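PDB 7AM1: protein SSD1 from Saccharomyces cerevisiae S288C, which binds mRNA, including its untranslated regions, and acts as a translation repressor, as a member of the RNase II family that has no enzymatic activity. Local coordinates for residues L372-E377 and E531-D536; S527-K532 and Y657-A662. One frame throughout, in Å; residues are numbered along the deposited sequence.

Contact 1 of 2, residues L372-E377 and E531-D536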
# COMPACT_ATOMS: atom_id res chain seq x y z
N LEU A 372 -18.22 -6.13 -3.78
CA LEU A 372 -18.47 -5.69 -5.14
C LEU A 372 -17.42 -6.20 -6.11
O LEU A 372 -16.22 -5.97 -5.92
CB LEU A 372 -18.51 -4.16 -5.19
CG LEU A 372 -19.17 -3.56 -6.44
CD1 LEU A 372 -19.95 -2.31 -6.14
CD2 LEU A 372 -18.05 -3.27 -7.45
N GLY A 373 -17.87 -6.89 -7.15
CA GLY A 373 -17.00 -7.41 -8.18
C GLY A 373 -16.30 -8.70 -7.83
O GLY A 373 -15.52 -9.20 -8.65
N TRP A 374 -16.55 -9.25 -6.65
CA TRP A 374 -15.85 -10.41 -6.15
C TRP A 374 -16.87 -11.45 -5.70
O TRP A 374 -18.08 -11.21 -5.70
CB TRP A 374 -14.91 -10.01 -5.00
CG TRP A 374 -13.98 -11.08 -4.54
CD1 TRP A 374 -13.86 -11.57 -3.27
CD2 TRP A 374 -13.03 -11.79 -5.34
NE1 TRP A 374 -12.89 -12.54 -3.24
CE2 TRP A 374 -12.36 -12.70 -4.49
CE3 TRP A 374 -12.67 -11.74 -6.69
CZ2 TRP A 374 -11.37 -13.55 -4.95
CZ3 TRP A 374 -11.68 -12.59 -7.15
CH2 TRP A 374 -11.04 -13.48 -6.28
N VAL A 375 -16.37 -12.63 -5.34
CA VAL A 375 -17.22 -13.73 -4.89
C VAL A 375 -17.65 -13.49 -3.45
O VAL A 375 -17.36 -12.45 -2.86
CB VAL A 375 -16.48 -15.07 -5.03
CG1 VAL A 375 -16.08 -15.31 -6.47
CG2 VAL A 375 -15.26 -15.11 -4.12
N SER A 376 -18.39 -14.45 -2.89
CA SER A 376 -18.68 -14.50 -1.46
C SER A 376 -17.90 -15.66 -0.86
O SER A 376 -18.12 -16.82 -1.23
CB SER A 376 -20.17 -14.66 -1.20
OG SER A 376 -20.42 -14.90 0.18
N GLU A 377 -16.99 -15.36 0.06
CA GLU A 377 -16.21 -16.41 0.70
C GLU A 377 -16.36 -16.43 2.21
O GLU A 377 -15.74 -17.27 2.87
CB GLU A 377 -14.72 -16.27 0.33
CG GLU A 377 -14.03 -14.97 0.72
CD GLU A 377 -12.62 -14.90 0.16
OE1 GLU A 377 -11.91 -15.92 0.24
OE2 GLU A 377 -12.21 -13.84 -0.37
N GLU A 531 -5.02 -6.06 1.39
CA GLU A 531 -5.47 -5.16 0.34
C GLU A 531 -6.99 -5.14 0.28
O GLU A 531 -7.67 -6.10 0.67
CB GLU A 531 -4.92 -5.59 -1.02
CG GLU A 531 -3.41 -5.73 -1.08
CD GLU A 531 -2.92 -7.07 -0.57
OE1 GLU A 531 -2.16 -7.09 0.42
OE2 GLU A 531 -3.30 -8.12 -1.16
N LYS A 532 -7.52 -4.05 -0.27
CA LYS A 532 -8.96 -3.95 -0.51
C LYS A 532 -9.36 -4.91 -1.62
O LYS A 532 -8.59 -5.18 -2.54
CB LYS A 532 -9.35 -2.53 -0.91
CG LYS A 532 -9.26 -1.49 0.19
CD LYS A 532 -9.82 -0.16 -0.30
CE LYS A 532 -9.87 0.87 0.81
NZ LYS A 532 -10.30 2.19 0.29
N VAL A 533 -10.58 -5.43 -1.50
CA VAL A 533 -11.19 -6.25 -2.55
C VAL A 533 -12.00 -5.31 -3.44
O VAL A 533 -11.77 -5.24 -4.65
CB VAL A 533 -12.07 -7.36 -1.94
CG1 VAL A 533 -12.86 -8.08 -3.04
CG2 VAL A 533 -11.22 -8.34 -1.15
N LYS A 534 -12.95 -4.59 -2.85
CA LYS A 534 -13.60 -3.48 -3.53
C LYS A 534 -12.70 -2.27 -3.37
O LYS A 534 -12.50 -1.78 -2.26
CB LYS A 534 -14.99 -3.22 -2.96
CG LYS A 534 -15.88 -2.37 -3.87
CD LYS A 534 -15.59 -0.88 -3.78
CE LYS A 534 -16.27 -0.11 -4.92
NZ LYS A 534 -15.48 -0.13 -6.19
N VAL A 535 -12.14 -1.78 -4.47
CA VAL A 535 -11.15 -0.72 -4.39
C VAL A 535 -11.84 0.63 -4.55
O VAL A 535 -12.76 0.80 -5.36
CB VAL A 535 -10.06 -0.91 -5.46
CG1 VAL A 535 -8.89 0.01 -5.18
CG2 VAL A 535 -9.58 -2.36 -5.50
N ASP A 536 -11.38 1.61 -3.78
CA ASP A 536 -11.86 2.97 -3.86
C ASP A 536 -10.78 3.86 -4.46
O ASP A 536 -9.59 3.58 -4.35
CB ASP A 536 -12.25 3.51 -2.48
CG ASP A 536 -13.14 2.57 -1.72
OD1 ASP A 536 -14.24 2.26 -2.22
OD2 ASP A 536 -12.73 2.12 -0.63

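Contact 2 of 2, residues S527-K532 and Y657-A662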
# COMPACT_ATOMS: atom_id res chain seq x y z
N SER A 527 -4.13 -1.35 5.57
CA SER A 527 -3.42 -1.68 4.34
C SER A 527 -2.01 -2.21 4.61
O SER A 527 -1.39 -2.76 3.70
CB SER A 527 -3.36 -0.47 3.39
OG SER A 527 -2.37 0.47 3.78
N LEU A 528 -1.49 -2.03 5.83
CA LEU A 528 -0.27 -2.73 6.20
C LEU A 528 -0.48 -4.24 6.28
O LEU A 528 0.49 -4.98 6.15
CB LEU A 528 0.25 -2.22 7.55
CG LEU A 528 0.79 -0.79 7.57
CD1 LEU A 528 1.00 -0.34 9.02
CD2 LEU A 528 2.09 -0.68 6.77
N ASP A 529 -1.71 -4.71 6.49
CA ASP A 529 -1.92 -6.14 6.60
C ASP A 529 -2.53 -6.76 5.35
O ASP A 529 -2.19 -7.90 5.02
CB ASP A 529 -2.84 -6.49 7.78
CG ASP A 529 -2.90 -7.98 8.02
OD1 ASP A 529 -1.86 -8.54 8.42
OD2 ASP A 529 -3.97 -8.58 7.79
N ASP A 530 -3.37 -6.04 4.62
CA ASP A 530 -4.17 -6.66 3.57
C ASP A 530 -4.50 -5.60 2.53
O ASP A 530 -4.29 -4.41 2.74
CB ASP A 530 -5.43 -7.29 4.17
CG ASP A 530 -6.00 -8.41 3.34
OD1 ASP A 530 -5.36 -8.84 2.36
OD2 ASP A 530 -7.12 -8.86 3.67
N GLU A 531 -5.02 -6.06 1.39
CA GLU A 531 -5.47 -5.16 0.34
C GLU A 531 -6.99 -5.14 0.28
O GLU A 531 -7.67 -6.10 0.67
CB GLU A 531 -4.92 -5.59 -1.02
CG GLU A 531 -3.41 -5.73 -1.08
CD GLU A 531 -2.92 -7.07 -0.57
OE1 GLU A 531 -2.16 -7.09 0.42
OE2 GLU A 531 -3.30 -8.12 -1.16
N LYS A 532 -7.52 -4.05 -0.27
CA LYS A 532 -8.96 -3.95 -0.51
C LYS A 532 -9.36 -4.91 -1.62
O LYS A 532 -8.59 -5.18 -2.54
CB LYS A 532 -9.35 -2.53 -0.91
CG LYS A 532 -9.26 -1.49 0.19
CD LYS A 532 -9.82 -0.16 -0.30
CE LYS A 532 -9.87 0.87 0.81
NZ LYS A 532 -10.30 2.19 0.29
N TYR A 657 -1.13 -13.86 15.08
CA TYR A 657 -2.06 -13.63 13.98
C TYR A 657 -1.69 -14.56 12.84
O TYR A 657 -0.58 -15.09 12.78
CB TYR A 657 -2.02 -12.16 13.54
CG TYR A 657 -3.24 -11.69 12.76
CD1 TYR A 657 -4.50 -11.69 13.35
CD2 TYR A 657 -3.12 -11.21 11.46
CE1 TYR A 657 -5.61 -11.26 12.66
CE2 TYR A 657 -4.23 -10.77 10.76
CZ TYR A 657 -5.48 -10.80 11.37
OH TYR A 657 -6.60 -10.37 10.69
N THR A 658 -2.65 -14.76 11.94
CA THR A 658 -2.41 -15.41 10.67
C THR A 658 -3.55 -15.03 9.73
O THR A 658 -4.41 -14.21 10.06
CB THR A 658 -2.29 -16.93 10.81
OG1 THR A 658 -1.83 -17.47 9.56
CG2 THR A 658 -3.62 -17.57 11.17
N HIS A 659 -3.56 -15.64 8.54
CA HIS A 659 -4.56 -15.37 7.52
C HIS A 659 -5.33 -16.64 7.20
O HIS A 659 -4.75 -17.62 6.72
CB HIS A 659 -3.91 -14.79 6.27
CG HIS A 659 -3.77 -13.30 6.31
ND1 HIS A 659 -3.18 -12.58 5.29
CD2 HIS A 659 -4.15 -12.39 7.24
CE1 HIS A 659 -3.19 -11.30 5.60
NE2 HIS A 659 -3.78 -11.15 6.78
N PHE A 660 -6.63 -16.60 7.46
CA PHE A 660 -7.54 -17.73 7.32
C PHE A 660 -8.83 -17.38 6.59
O PHE A 660 -9.44 -18.27 6.00
CB PHE A 660 -7.85 -18.30 8.72
CG PHE A 660 -9.09 -19.17 8.80
CD1 PHE A 660 -9.00 -20.54 8.64
CD2 PHE A 660 -10.32 -18.61 9.11
CE1 PHE A 660 -10.13 -21.34 8.74
CE2 PHE A 660 -11.46 -19.41 9.21
CZ PHE A 660 -11.36 -20.77 9.03
N THR A 661 -9.22 -16.10 6.55
CA THR A 661 -10.56 -15.69 6.17
C THR A 661 -10.74 -15.36 4.69
O THR A 661 -11.84 -14.96 4.30
CB THR A 661 -10.99 -14.46 6.99
OG1 THR A 661 -9.94 -13.48 7.01
CG2 THR A 661 -11.36 -14.84 8.43
N ALA A 662 -9.72 -15.52 3.85
CA ALA A 662 -9.82 -15.13 2.44
C ALA A 662 -9.08 -16.12 1.54
O ALA A 662 -8.19 -15.74 0.77
CB ALA A 662 -9.29 -13.71 2.24
O HOH W 1 -6.47 -9.26 8.40

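Contact 1 of 2, residues L372-E377 and E531-D536
Val-533 and Lys-534 pack against Trp-374 and Leu-372 where two loops of the RNB domain meet: 372-377 links strand 367-370 to strand 378-384, while the loop 531-536 runs from helix 523-529 toward helix 544-568. The contact is apolar and small, burying 209 Å² in total, and it is concentrated in two carbon contacts. Leu-372 CB and Lys-534 CG approach to 3.4 Å, tighter than usual van der Waals contact, although both residues remain partly exposed. Deeper in, Val-533 is buried. Its CG1 stands 3.4 Å from Trp-374 CB and 3.6 Å from Trp-374 CD1, meeting the indole obliquely at the start of its five-membered ring, with the two side chains crossing at about a right angle. The valine's first torsion, 172°, sets CG1 anti to the backbone N and thereby extends it to the tryptophan. Phe-421, from strand 420-421, touches Val-533 and packs edge-to-face with Trp-374, which extends this apolar patch.

Away from these two points the loops diverge. The side chain of Val-375 comes no nearer than 7.5 Å to any atom of 531-536; its CG2 instead lies over one face of the Trp-374 ring, offset toward the rim. On the partly exposed side, chi1 of Lys-534 (-163°) lays CG against Leu-372. Bends at chi2 and chi4 then turn Lys-534 NZ back to Val-535 O, 3.0 Å away, with weak bonds to Leu-843 O and His-844 O as well. Besides these neighbours, a hydrogen bond within 372-377 helps to set the rotation of the indole. Trp-374 NE1 donates to Glu-377 OE2 over 3.2 Å at an N-H...O angle of 168°, the oxygen lying in the ring plane while the nitrogen meets it from above the plane of the carboxylate.

Contact 2 of 2, residues S527-K532 and Y657-A662
A buried histidine-carboxylate hydrogen bond joins His-659 to Asp-529, on helix 523-529. His-659 NE2 donates to Asp-529 OD2 over 2.8 Å, nearly straight at 167°. The oxygen lies in the imidazole plane, whereas the nitrogen approaches on the syn side, 30° out of the carboxylate plane; the two flat groups are close to perpendicular. Asp-529 reaches the ring because its CG is anti to the backbone N (chi1 -171°). Its carbonyl O also lies at the ring edge, in plane, 3.6 Å from His-659 CE1.

Asp-529 OD2 accepts a second bond, from water 1 at 2.7 Å, and that water also lies a short 2.5 Å from Tyr-657 OH. The tyrosine ring offers its edge to the carboxylate, with CE2 3.7 Å from Asp-529 OD2. Within the RNB domain, this network ties helix 523-529 to the loop preceding helix 668-681. Further partners probably help to orient each group: Asp-529 OD1 forms a salt bridge with Arg-575 and a hydrogen bond with His-649 NE2, His-659 ND1 pairs with Tyr-636 OH, and Tyr-657 has another polar partner in Asn-557. Asp-530 OD2, 5.1 Å from His-659 NE2, may add negative charge, but it pairs with Arg-665 and Arg-666, and OD1 with Lys-703, which would probably weaken any influence on the imidazole.

Both contacts lie inside the RNB domain, with centres about 13 Å apart. Along the chain the order is 372-377, 527-532, 531-536, 657-662, and the two middle segments overlap at Glu-531 and Lys-532, making one continuous connection out of helix 523-529. Its earlier part meets the loop before helix 668-681, and its later part meets the loop between strands 367-370 and 378-384. The outer segments also touch, Glu-377 OE1 lying 3.1 Å from Ala-662 C. Arg-665 bears on both contacts, through Asp-530 and Val-533, and helix 689-725 holds Glu-531 through Lys-703. One chain connection thus touches both the loop leaving strand 367-370 and the loop leading to helix 668-681.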